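Local coordinates for protein iota-carrageenase (Alteromonas sp., PDB 1H80) that hydrolyses the 1,4-beta linkages of iota-carrageenan, a sulfated red algal galactan, from within the chain and with inversion of anomeric configuration, at residues I194-A199 with L215-D220; G230-I235 with G259-T264; F251-M256 with G346-V351. All coordinates share one frame; numbering follows the deposited sequence.

Contact 1. Residues I194-A199 with L215-D220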
ATOM      1  N   ILE A 194       1.800  -1.392   0.558  1.00 11.61           N
ATOM      2  CA  ILE A 194       2.129   0.027   0.496  1.00 12.87           C
ATOM      3  C   ILE A 194       0.922   0.914   0.244  1.00 13.02           C
ATOM      4  O   ILE A 194       0.054   0.574  -0.551  1.00 13.67           O
ATOM      5  CB  ILE A 194       3.073   0.350  -0.693  1.00 12.60           C
ATOM      6  CG1 ILE A 194       4.246  -0.625  -0.738  1.00 14.42           C
ATOM      7  CG2 ILE A 194       3.545   1.800  -0.601  1.00 14.15           C
ATOM      8  CD1 ILE A 194       5.154  -0.559   0.463  1.00 14.49           C
ATOM      9  N   GLN A 195       0.856   2.041   0.939  1.00 13.24           N
ATOM     10  CA  GLN A 195      -0.169   3.024   0.624  1.00 12.95           C
ATOM     11  C   GLN A 195       0.612   4.325   0.570  1.00 13.02           C
ATOM     12  O   GLN A 195       1.342   4.657   1.505  1.00 12.72           O
ATOM     13  CB  GLN A 195      -1.296   3.127   1.649  1.00 13.74           C
ATOM     14  CG  GLN A 195      -2.298   4.189   1.174  1.00 15.02           C
ATOM     15  CD  GLN A 195      -3.718   3.991   1.658  1.00 15.95           C
ATOM     16  OE1 GLN A 195      -4.612   4.767   1.302  1.00 18.62           O
ATOM     17  NE2 GLN A 195      -3.940   2.968   2.464  1.00 14.71           N
ATOM     18  N   THR A 196       0.472   5.047  -0.538  1.00 12.96           N
ATOM     19  CA  THR A 196       1.197   6.297  -0.734  1.00 13.96           C
ATOM     20  C   THR A 196       0.311   7.527  -0.639  1.00 14.83           C
ATOM     21  O   THR A 196      -0.756   7.577  -1.243  1.00 15.51           O
ATOM     22  CB  THR A 196       1.867   6.333  -2.113  1.00 14.14           C
ATOM     23  OG1 THR A 196       0.858   6.373  -3.134  1.00 14.87           O
ATOM     24  CG2 THR A 196       2.732   5.101  -2.315  1.00 15.45           C
ATOM     25  N   TYR A 197       0.776   8.524   0.103  1.00 13.91           N
ATOM     26  CA  TYR A 197       0.041   9.773   0.266  1.00 15.05           C
ATOM     27  C   TYR A 197       0.858  10.925  -0.308  1.00 13.85           C
ATOM     28  O   TYR A 197       0.380  11.687  -1.148  1.00 14.35           O
ATOM     29  CB  TYR A 197      -0.233  10.009   1.746  1.00 15.99           C
ATOM     30  CG  TYR A 197      -1.050   8.904   2.367  1.00 17.84           C
ATOM     31  CD1 TYR A 197      -2.421   8.812   2.136  1.00 18.49           C
ATOM     32  CD2 TYR A 197      -0.448   7.936   3.169  1.00 19.59           C
ATOM     33  CE1 TYR A 197      -3.175   7.781   2.692  1.00 19.53           C
ATOM     34  CE2 TYR A 197      -1.189   6.898   3.726  1.00 20.17           C
ATOM     35  CZ  TYR A 197      -2.552   6.829   3.485  1.00 20.27           C
ATOM     36  OH  TYR A 197      -3.281   5.805   4.043  1.00 21.45           O
ATOM     37  N   GLY A 198       2.099  11.040   0.154  1.00 14.09           N
ATOM     38  CA  GLY A 198       2.979  12.087  -0.328  1.00 13.12           C
ATOM     39  C   GLY A 198       4.314  11.444  -0.629  1.00 12.99           C
ATOM     40  O   GLY A 198       4.861  10.726   0.210  1.00 12.89           O
ATOM     41  N   ALA A 199       4.841  11.682  -1.823  1.00 12.89           N
ATOM     42  CA  ALA A 199       6.116  11.087  -2.191  1.00 12.93           C
ATOM     43  C   ALA A 199       6.677  11.674  -3.471  1.00 13.79           C
ATOM     44  O   ALA A 199       5.939  12.034  -4.385  1.00 14.37           O
ATOM     45  CB  ALA A 199       5.952   9.576  -2.346  1.00 14.28           C
ATOM     46  N   LEU A 215       0.592  -2.198  -4.129  1.00 12.26           N
ATOM     47  CA  LEU A 215       1.003  -0.805  -4.269  1.00 12.82           C
ATOM     48  C   LEU A 215      -0.262   0.018  -4.439  1.00 12.70           C
ATOM     49  O   LEU A 215      -0.777   0.183  -5.545  1.00 13.43           O
ATOM     50  CB  LEU A 215       1.920  -0.636  -5.478  1.00 13.26           C
ATOM     51  CG  LEU A 215       2.427   0.789  -5.719  1.00 13.51           C
ATOM     52  CD1 LEU A 215       3.110   1.340  -4.460  1.00 13.75           C
ATOM     53  CD2 LEU A 215       3.392   0.773  -6.890  1.00 13.89           C
ATOM     54  N   ARG A 216      -0.755   0.528  -3.320  1.00 13.28           N
ATOM     55  CA  ARG A 216      -1.983   1.300  -3.289  1.00 12.79           C
ATOM     56  C   ARG A 216      -1.708   2.794  -3.359  1.00 13.35           C
ATOM     57  O   ARG A 216      -1.450   3.440  -2.345  1.00 13.60           O
ATOM     58  CB  ARG A 216      -2.740   0.958  -2.006  1.00 13.92           C
ATOM     59  CG  ARG A 216      -4.114   1.578  -1.887  1.00 14.23           C
ATOM     60  CD  ARG A 216      -4.660   1.339  -0.489  1.00 15.40           C
ATOM     61  NE  ARG A 216      -5.039  -0.054  -0.261  1.00 15.27           N
ATOM     62  CZ  ARG A 216      -6.228  -0.558  -0.581  1.00 16.66           C
ATOM     63  NH1 ARG A 216      -7.147   0.219  -1.136  1.00 16.90           N
ATOM     64  NH2 ARG A 216      -6.501  -1.835  -0.346  1.00 14.56           N
ATOM     65  N   MET A 217      -1.756   3.341  -4.567  1.00 13.57           N
ATOM     66  CA  MET A 217      -1.512   4.760  -4.738  1.00 14.16           C
ATOM     67  C   MET A 217      -2.843   5.475  -4.630  1.00 14.49           C
ATOM     68  O   MET A 217      -3.365   6.036  -5.593  1.00 14.96           O
ATOM     69  CB  MET A 217      -0.822   5.004  -6.074  1.00 14.16           C
ATOM     70  CG  MET A 217       0.587   4.414  -6.063  1.00 13.92           C
ATOM     71  SD  MET A 217       1.427   4.431  -7.629  1.00 15.46           S
ATOM     72  CE  MET A 217       0.660   2.990  -8.416  1.00 17.16           C
ATOM     73  N   GLU A 218      -3.384   5.412  -3.419  1.00 15.19           N
ATOM     74  CA  GLU A 218      -4.658   6.025  -3.077  1.00 16.41           C
ATOM     75  C   GLU A 218      -4.315   7.180  -2.146  1.00 16.45           C
ATOM     76  O   GLU A 218      -4.163   7.011  -0.934  1.00 16.47           O
ATOM     77  CB  GLU A 218      -5.550   4.985  -2.390  1.00 18.04           C
ATOM     78  CG  GLU A 218      -6.904   5.496  -1.942  1.00 21.31           C
ATOM     79  CD  GLU A 218      -7.903   4.371  -1.728  1.00 22.76           C
ATOM     80  OE1 GLU A 218      -7.499   3.297  -1.230  1.00 22.76           O
ATOM     81  OE2 GLU A 218      -9.095   4.565  -2.053  0.75 22.80           O
ATOM     82  N   THR A 219      -4.175   8.354  -2.745  1.00 17.13           N
ATOM     83  CA  THR A 219      -3.798   9.568  -2.035  1.00 17.76           C
ATOM     84  C   THR A 219      -4.991  10.265  -1.392  1.00 19.25           C
ATOM     85  O   THR A 219      -5.494  11.253  -1.924  1.00 19.81           O
ATOM     86  CB  THR A 219      -3.100  10.519  -3.015  1.00 17.08           C
ATOM     87  OG1 THR A 219      -3.966  10.773  -4.131  1.00 16.55           O
ATOM     88  CG2 THR A 219      -1.830   9.874  -3.545  1.00 17.48           C
ATOM     89  N   ASP A 220      -5.424   9.771  -0.234  1.00 21.19           N
ATOM     90  CA  ASP A 220      -6.598  10.344   0.421  1.00 23.39           C
ATOM     91  C   ASP A 220      -6.466  10.830   1.861  1.00 24.45           C
ATOM     92  O   ASP A 220      -7.468  10.917   2.576  1.00 25.32           O
ATOM     93  CB  ASP A 220      -7.765   9.352   0.342  1.00 24.74           C
ATOM     94  CG  ASP A 220      -7.483   8.049   1.075  1.00 26.46           C
ATOM     95  OD1 ASP A 220      -6.444   7.953   1.760  1.00 26.97           O
ATOM     96  OD2 ASP A 220      -8.312   7.119   0.970  0.75 27.77           O
TER
HETATM   97  O   HOH W   1      -2.188  -1.169   0.359  1.00 16.35           O

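Contact 2. Residues G230-I235 with G259-T264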
ATOM      1  N   GLY A 230       1.017  17.775  -0.941  1.00 14.25           N
ATOM      2  CA  GLY A 230       1.214  16.341  -0.888  1.00 13.75           C
ATOM      3  C   GLY A 230       1.119  15.702  -2.252  1.00 13.20           C
ATOM      4  O   GLY A 230       1.487  16.309  -3.262  1.00 13.22           O
ATOM      5  N   GLY A 231       0.615  14.473  -2.280  1.00 12.49           N
ATOM      6  CA  GLY A 231       0.489  13.758  -3.534  1.00 12.79           C
ATOM      7  C   GLY A 231       1.803  13.098  -3.899  1.00 12.92           C
ATOM      8  O   GLY A 231       2.812  13.289  -3.217  1.00 12.83           O
ATOM      9  N   ILE A 232       1.800  12.333  -4.984  1.00 12.41           N
ATOM     10  CA  ILE A 232       3.003  11.643  -5.414  1.00 13.50           C
ATOM     11  C   ILE A 232       3.399  12.043  -6.828  1.00 13.60           C
ATOM     12  O   ILE A 232       2.548  12.277  -7.683  1.00 14.61           O
ATOM     13  CB  ILE A 232       2.828  10.102  -5.327  1.00 13.69           C
ATOM     14  CG1 ILE A 232       1.830   9.605  -6.375  1.00 13.91           C
ATOM     15  CG2 ILE A 232       2.337   9.721  -3.932  1.00 13.10           C
ATOM     16  CD1 ILE A 232       1.624   8.086  -6.337  1.00 16.09           C
ATOM     17  N   ARG A 233       4.706  12.136  -7.055  1.00 13.79           N
ATOM     18  CA  ARG A 233       5.248  12.520  -8.351  1.00 14.09           C
ATOM     19  C   ARG A 233       6.535  11.764  -8.620  1.00 14.68           C
ATOM     20  O   ARG A 233       7.288  11.464  -7.694  1.00 14.94           O
ATOM     21  CB  ARG A 233       5.570  14.015  -8.375  1.00 14.10           C
ATOM     22  CG  ARG A 233       4.375  14.949  -8.391  1.00 14.90           C
ATOM     23  CD  ARG A 233       4.766  16.279  -7.766  1.00 16.04           C
ATOM     24  NE  ARG A 233       5.123  16.063  -6.370  1.00 15.21           N
ATOM     25  CZ  ARG A 233       4.236  15.836  -5.408  1.00 15.18           C
ATOM     26  NH1 ARG A 233       2.938  15.819  -5.691  1.00 15.27           N
ATOM     27  NH2 ARG A 233       4.647  15.576  -4.175  1.00 14.60           N
ATOM     28  N   ASN A 234       6.781  11.475  -9.893  1.00 15.43           N
ATOM     29  CA  ASN A 234       7.988  10.784 -10.312  1.00 15.96           C
ATOM     30  C   ASN A 234       8.209   9.506  -9.529  1.00 15.78           C
ATOM     31  O   ASN A 234       9.253   9.295  -8.907  1.00 15.93           O
ATOM     32  CB  ASN A 234       9.179  11.726 -10.172  1.00 19.58           C
ATOM     33  CG  ASN A 234       8.975  13.015 -10.942  1.00 22.10           C
ATOM     34  OD1 ASN A 234       8.722  12.992 -12.148  1.00 25.85           O
ATOM     35  ND2 ASN A 234       9.071  14.145 -10.252  1.00 25.01           N
ATOM     36  N   ILE A 235       7.196   8.654  -9.576  1.00 14.57           N
ATOM     37  CA  ILE A 235       7.232   7.378  -8.892  1.00 13.41           C
ATOM     38  C   ILE A 235       7.543   6.292  -9.909  1.00 13.43           C
ATOM     39  O   ILE A 235       7.057   6.328 -11.041  1.00 13.14           O
ATOM     40  CB  ILE A 235       5.870   7.069  -8.236  1.00 14.13           C
ATOM     41  CG1 ILE A 235       5.507   8.176  -7.244  1.00 14.49           C
ATOM     42  CG2 ILE A 235       5.906   5.704  -7.563  1.00 14.69           C
ATOM     43  CD1 ILE A 235       6.541   8.405  -6.146  1.00 15.38           C
ATOM     44  N   GLY A 259       1.415  13.463  -9.814  1.00 16.70           N
ATOM     45  CA  GLY A 259       2.259  13.545 -10.985  1.00 16.35           C
ATOM     46  C   GLY A 259       2.400  12.261 -11.780  1.00 16.36           C
ATOM     47  O   GLY A 259       1.466  11.458 -11.870  1.00 16.56           O
ATOM     48  N   ASP A 260       3.585  12.066 -12.348  1.00 15.64           N
ATOM     49  CA  ASP A 260       3.858  10.905 -13.180  1.00 15.68           C
ATOM     50  C   ASP A 260       4.231   9.650 -12.413  1.00 15.01           C
ATOM     51  O   ASP A 260       4.881   9.707 -11.365  1.00 14.42           O
ATOM     52  CB  ASP A 260       4.971  11.221 -14.180  1.00 17.30           C
ATOM     53  CG  ASP A 260       4.697  12.477 -14.988  1.00 19.91           C
ATOM     54  OD1 ASP A 260       3.519  12.878 -15.094  1.00 21.97           O
ATOM     55  OD2 ASP A 260       5.664  13.058 -15.526  0.50 19.72           O
ATOM     56  N   VAL A 261       3.816   8.512 -12.960  1.00 14.16           N
ATOM     57  CA  VAL A 261       4.100   7.215 -12.367  1.00 13.63           C
ATOM     58  C   VAL A 261       4.369   6.218 -13.479  1.00 14.06           C
ATOM     59  O   VAL A 261       3.645   6.176 -14.471  1.00 14.90           O
ATOM     60  CB  VAL A 261       2.897   6.679 -11.542  1.00 13.26           C
ATOM     61  CG1 VAL A 261       3.240   5.313 -10.945  1.00 13.44           C
ATOM     62  CG2 VAL A 261       2.532   7.662 -10.444  1.00 12.65           C
ATOM     63  N   GLN A 262       5.426   5.432 -13.327  1.00 13.19           N
ATOM     64  CA  GLN A 262       5.734   4.407 -14.307  1.00 13.61           C
ATOM     65  C   GLN A 262       5.838   3.085 -13.577  1.00 14.46           C
ATOM     66  O   GLN A 262       6.554   2.969 -12.581  1.00 14.67           O
ATOM     67  CB  GLN A 262       7.048   4.680 -15.032  1.00 14.83           C
ATOM     68  CG  GLN A 262       7.430   3.533 -15.954  1.00 16.36           C
ATOM     69  CD  GLN A 262       8.700   3.800 -16.723  1.00 18.30           C
ATOM     70  OE1 GLN A 262       8.708   4.581 -17.674  1.00 19.72           O
ATOM     71  NE2 GLN A 262       9.787   3.157 -16.310  1.00 18.66           N
ATOM     72  N   VAL A 263       5.117   2.091 -14.075  1.00 13.95           N
ATOM     73  CA  VAL A 263       5.133   0.772 -13.470  1.00 14.47           C
ATOM     74  C   VAL A 263       5.477  -0.255 -14.531  1.00 15.47           C
ATOM     75  O   VAL A 263       4.962  -0.205 -15.649  1.00 15.68           O
ATOM     76  CB  VAL A 263       3.757   0.405 -12.870  1.00 15.15           C
ATOM     77  CG1 VAL A 263       3.850  -0.929 -12.151  1.00 15.85           C
ATOM     78  CG2 VAL A 263       3.295   1.487 -11.913  1.00 14.45           C
ATOM     79  N   THR A 264       6.362  -1.180 -14.188  1.00 14.73           N
ATOM     80  CA  THR A 264       6.742  -2.233 -15.116  1.00 15.92           C
ATOM     81  C   THR A 264       6.655  -3.576 -14.413  1.00 15.83           C
ATOM     82  O   THR A 264       6.947  -3.684 -13.222  1.00 15.60           O
ATOM     83  CB  THR A 264       8.184  -2.049 -15.648  1.00 16.88           C
ATOM     84  OG1 THR A 264       9.108  -2.042 -14.549  1.00 19.23           O
ATOM     85  CG2 THR A 264       8.305  -0.746 -16.426  1.00 18.18           C
TER
HETATM   86  O   HOH W   2       5.813  13.932 -11.906  1.00 18.69           O

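Contact 3. Residues F251-M256 with G346-V351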
ATOM      1  N   PHE A 251      -4.587   2.898  -8.654  1.00 14.41           N
ATOM      2  CA  PHE A 251      -4.497   4.349  -8.697  1.00 14.58           C
ATOM      3  C   PHE A 251      -5.846   4.892  -8.252  1.00 15.42           C
ATOM      4  O   PHE A 251      -6.882   4.537  -8.815  1.00 16.10           O
ATOM      5  CB  PHE A 251      -4.205   4.848 -10.114  1.00 14.29           C
ATOM      6  CG  PHE A 251      -2.887   4.394 -10.663  1.00 13.66           C
ATOM      7  CD1 PHE A 251      -2.764   3.156 -11.286  1.00 14.00           C
ATOM      8  CD2 PHE A 251      -1.762   5.205 -10.550  1.00 14.36           C
ATOM      9  CE1 PHE A 251      -1.542   2.730 -11.793  1.00 14.60           C
ATOM     10  CE2 PHE A 251      -0.535   4.787 -11.052  1.00 14.70           C
ATOM     11  CZ  PHE A 251      -0.423   3.549 -11.674  1.00 14.79           C
ATOM     12  N   GLY A 252      -5.828   5.739  -7.230  1.00 14.62           N
ATOM     13  CA  GLY A 252      -7.051   6.335  -6.722  1.00 15.95           C
ATOM     14  C   GLY A 252      -6.640   7.679  -6.159  1.00 16.04           C
ATOM     15  O   GLY A 252      -6.343   7.784  -4.972  1.00 15.89           O
ATOM     16  N   PRO A 253      -6.632   8.732  -6.987  1.00 16.38           N
ATOM     17  CA  PRO A 253      -6.232  10.068  -6.543  1.00 16.61           C
ATOM     18  C   PRO A 253      -7.179  10.811  -5.615  1.00 17.22           C
ATOM     19  O   PRO A 253      -6.777  11.782  -4.973  1.00 17.94           O
ATOM     20  CB  PRO A 253      -6.023  10.804  -7.858  1.00 16.65           C
ATOM     21  CG  PRO A 253      -7.131  10.245  -8.703  1.00 16.06           C
ATOM     22  CD  PRO A 253      -7.073   8.756  -8.396  1.00 16.53           C
ATOM     23  N   HIS A 254      -8.424  10.355  -5.526  1.00 18.04           N
ATOM     24  CA  HIS A 254      -9.403  11.030  -4.689  1.00 18.53           C
ATOM     25  C   HIS A 254      -9.458  12.505  -5.085  1.00 18.33           C
ATOM     26  O   HIS A 254      -9.854  12.825  -6.202  1.00 18.92           O
ATOM     27  CB  HIS A 254      -9.051  10.869  -3.206  1.00 19.99           C
ATOM     28  CG  HIS A 254      -9.386   9.518  -2.656  1.00 20.88           C
ATOM     29  ND1 HIS A 254     -10.398   9.315  -1.742  1.00 21.75           N
ATOM     30  CD2 HIS A 254      -8.867   8.294  -2.918  1.00 21.56           C
ATOM     31  CE1 HIS A 254     -10.489   8.026  -1.466  1.00 22.13           C
ATOM     32  NE2 HIS A 254      -9.570   7.385  -2.167  1.00 21.25           N
ATOM     33  N   PHE A 255      -9.026  13.390  -4.191  1.00 18.42           N
ATOM     34  CA  PHE A 255      -9.050  14.836  -4.433  1.00 18.47           C
ATOM     35  C   PHE A 255      -7.696  15.422  -4.840  1.00 18.94           C
ATOM     36  O   PHE A 255      -7.603  16.592  -5.214  1.00 19.20           O
ATOM     37  CB  PHE A 255      -9.502  15.535  -3.151  1.00 18.67           C
ATOM     38  CG  PHE A 255      -8.639  15.204  -1.964  1.00 19.15           C
ATOM     39  CD1 PHE A 255      -7.364  15.751  -1.841  1.00 19.74           C
ATOM     40  CD2 PHE A 255      -9.067  14.286  -1.010  1.00 19.37           C
ATOM     41  CE1 PHE A 255      -6.526  15.386  -0.791  1.00 20.30           C
ATOM     42  CE2 PHE A 255      -8.236  13.914   0.047  1.00 20.30           C
ATOM     43  CZ  PHE A 255      -6.960  14.465   0.153  1.00 19.59           C
ATOM     44  N   MET A 256      -6.652  14.608  -4.760  1.00 18.58           N
ATOM     45  CA  MET A 256      -5.295  15.059  -5.045  1.00 18.97           C
ATOM     46  C   MET A 256      -4.809  15.029  -6.487  1.00 18.49           C
ATOM     47  O   MET A 256      -5.064  14.086  -7.230  1.00 18.10           O
ATOM     48  CB  MET A 256      -4.322  14.261  -4.171  1.00 19.46           C
ATOM     49  CG  MET A 256      -2.841  14.548  -4.395  1.00 20.80           C
ATOM     50  SD  MET A 256      -2.354  16.246  -4.032  0.75 22.73           S
ATOM     51  CE  MET A 256      -3.096  16.443  -2.423  0.75 21.14           C
ATOM     52  N   GLY A 346      -9.327  14.501  -8.145  1.00 23.48           N
ATOM     53  CA  GLY A 346      -7.903  14.248  -8.208  1.00 22.06           C
ATOM     54  C   GLY A 346      -7.526  13.600  -9.523  1.00 21.19           C
ATOM     55  O   GLY A 346      -8.388  13.199 -10.306  1.00 20.57           O
ATOM     56  N   SER A 347      -6.229  13.488  -9.768  1.00 19.91           N
ATOM     57  CA  SER A 347      -5.751  12.899 -11.005  1.00 19.20           C
ATOM     58  C   SER A 347      -4.298  12.490 -10.883  1.00 18.95           C
ATOM     59  O   SER A 347      -3.683  12.634  -9.829  1.00 17.91           O
ATOM     60  CB  SER A 347      -5.882  13.916 -12.139  1.00 20.75           C
ATOM     61  OG  SER A 347      -5.097  15.068 -11.862  1.00 22.38           O
ATOM     62  N   PHE A 348      -3.775  11.948 -11.974  1.00 18.76           N
ATOM     63  CA  PHE A 348      -2.380  11.562 -12.065  1.00 19.21           C
ATOM     64  C   PHE A 348      -1.887  12.156 -13.372  1.00 19.89           C
ATOM     65  O   PHE A 348      -2.683  12.446 -14.267  1.00 21.27           O
ATOM     66  CB  PHE A 348      -2.208  10.042 -12.085  1.00 18.46           C
ATOM     67  CG  PHE A 348      -2.276   9.410 -10.729  1.00 16.96           C
ATOM     68  CD1 PHE A 348      -3.494   9.017 -10.185  1.00 16.72           C
ATOM     69  CD2 PHE A 348      -1.115   9.226  -9.979  1.00 16.00           C
ATOM     70  CE1 PHE A 348      -3.560   8.449  -8.912  1.00 16.11           C
ATOM     71  CE2 PHE A 348      -1.167   8.661  -8.708  1.00 16.03           C
ATOM     72  CZ  PHE A 348      -2.393   8.271  -8.170  1.00 16.33           C
ATOM     73  N   GLY A 349      -0.580  12.354 -13.474  1.00 20.20           N
ATOM     74  CA  GLY A 349      -0.019  12.916 -14.687  1.00 20.18           C
ATOM     75  C   GLY A 349       0.143  11.837 -15.732  1.00 20.33           C
ATOM     76  O   GLY A 349      -0.817  11.147 -16.083  1.00 21.10           O
ATOM     77  N   THR A 350       1.360  11.689 -16.236  1.00 19.94           N
ATOM     78  CA  THR A 350       1.638  10.674 -17.235  1.00 20.44           C
ATOM     79  C   THR A 350       1.833   9.356 -16.505  1.00 19.80           C
ATOM     80  O   THR A 350       2.776   9.203 -15.731  1.00 19.35           O
ATOM     81  CB  THR A 350       2.905  11.020 -18.027  1.00 21.21           C
ATOM     82  OG1 THR A 350       2.707  12.269 -18.703  1.00 23.64           O
ATOM     83  CG2 THR A 350       3.219   9.934 -19.051  1.00 22.26           C
ATOM     84  N   VAL A 351       0.921   8.417 -16.738  1.00 18.58           N
ATOM     85  CA  VAL A 351       0.992   7.109 -16.104  1.00 18.24           C
ATOM     86  C   VAL A 351       1.060   6.016 -17.155  1.00 17.96           C
ATOM     87  O   VAL A 351       0.201   5.928 -18.033  1.00 17.82           O
ATOM     88  CB  VAL A 351      -0.241   6.839 -15.215  1.00 17.89           C
ATOM     89  CG1 VAL A 351      -0.173   5.425 -14.648  1.00 18.40           C
ATOM     90  CG2 VAL A 351      -0.308   7.863 -14.092  1.00 19.00           C
TER

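Contact 1. Residues I194-A199 with L215-D220
Gln195 and Arg216 are paired across two neighbouring parallel strands, and their side chains cross obliquely on the same face. Gln195 CG is anti to the backbone N (chi1 -179°) and the chain runs on extended, bringing Gln195 CD to 3.5 Å from Arg216 CD. Arg216 itself runs out extended and then turns at chi3 (-72°). Its NE meets a water at 3.1 Å that also donates to Ile194 O, and that carbonyl accepts Arg216 N as well (2.9 Å), so one oxygen is gripped twice. Arg216 NH1 forms a salt bridge with Glu218 OE1 at 3.1 Å, close to the guanidinium plane, while NH2 bonds to Tyr191 O and the other carboxylate oxygen of Glu218 to His254. An alanine in place of Gln195 would probably open a gap beside Arg216 CD, leaving that methylene without its neighbour across the strands. This is a step between successive turns of the right-handed parallel beta-helix: on the opposite face Ile194 and Leu215 point into the interior beside Phe204, with Leu215 CD1 3.9 Å from Ile194 CB. Thr196 runs alongside Met217 in the same direction, its OG1 3.5 Å from Met217 CG, a buried hydroxyl without a polar partner in the model. Farther along, Tyr197 presents its ring edge to Asp220: OD1 lies in the ring plane, 3.4 Å from Tyr197 CE1, and the carboxylate is turned 22° against the ring.

Contact 2. Residues G230-I235 with G259-T264
Arg233 lays its CG against the bare backbone of Gly259, 3.6 Å from Gly259 N. CG is anti to the carbonyl carbon of Arg233 (chi1 -71°), and a CB on Gly259 would clash with CG as Arg233 is placed here. Beyond CG the arginine bends at chi3 (-63°) and curls back on its own segment, where NH1 donates to Gly230 O at 2.9 Å. NE goes to the carboxylate of Asp200 in a salt bridge. On the inner side, Ile232 stretches CD1 out with an anti chi2 (180°), 4.2 Å from Val261 CG2. Val261 CG2 also stands 4.0 Å from Ile235 CB and thus touches both isoleucines; Met217 and Phe348 touch Val261 too. Asn234 takes left-handed backbone angles at the corner of the coil; a water bound by Asp260 N at 2.9 Å makes a weak further bond to Asn234 OD1, while Asp260 OD1 accepts Thr350 N. Backbone bonds hold the two turns of the beta-helix in parallel register: Gly259 N to Ile232 O (2.7 Å, almost straight), Ile235 N to Asp260 O and Gln262 N to Ile235 O. No side-chain charge is paired across the two segments; the direct bonds between them are backbone ones, indifferent to side-chain identity, and apolar specificity comes from Ile232, Ile235 and Val261.

Contact 3. Residues F251-M256 with G346-V351
Phe251 drives its ring edge into the face of Phe348, a T-shaped pair with centroids 5.2 Å apart and planes at 87°. Phe251 CD2 stands over the centre of the Phe348 ring, 3.8 Å above its plane. At the far end of Phe251, CZ meets Val351 CG1 tip to tip at 3.5 Å, while Pro253 CD comes to the edge of the Phe348 ring, 3.6 Å from CE1. This apolar half is tightly packed and buried, and Val261 touches both phenylalanines. The other half is backbone threaded past a type II' beta turn from Pro253 to Met256. Gly346 N donates to His254 O at 2.6 Å and Ser347 N to Met256 O at 2.9 Å. A CB on Gly346 would run into the carbonyl oxygens of the turn. Here the fit relaxes: His254 and Phe255, both partly exposed, point away from 346-351, His254 to Glu218 and Phe281, Phe255 to Met224 and Lys225. Tyr419, a ligand of a bound calcium ion, meets the ring of Phe348 and touches Pro253. Apolar side chains of successive coils meeting in the interior, with a turn and loop bonded outside the strands, fit the parallel beta-helix fold.

How the contacts relate
Contact 1 lies nearest the middle of the chain and is buried, yet it carries a charged network on one face; contact 3 is farther out but also largely buried, and its interior is aromatic. Contact 2 is only partly buried and relies mainly on main-chain bonds. All three belong to adjoining turns of the beta-helix. Ala199 of contact 1 bonds through its backbone to Gly231 and Arg233 of contact 2. Strands 216-218 and 250-252 are neighbours in one sheet, joining contacts 1 and 3 through Met217 O and Gly252 N. Contacts 2 and 3 meet where Gly259 and Asp260 receive Gly349 and Thr350.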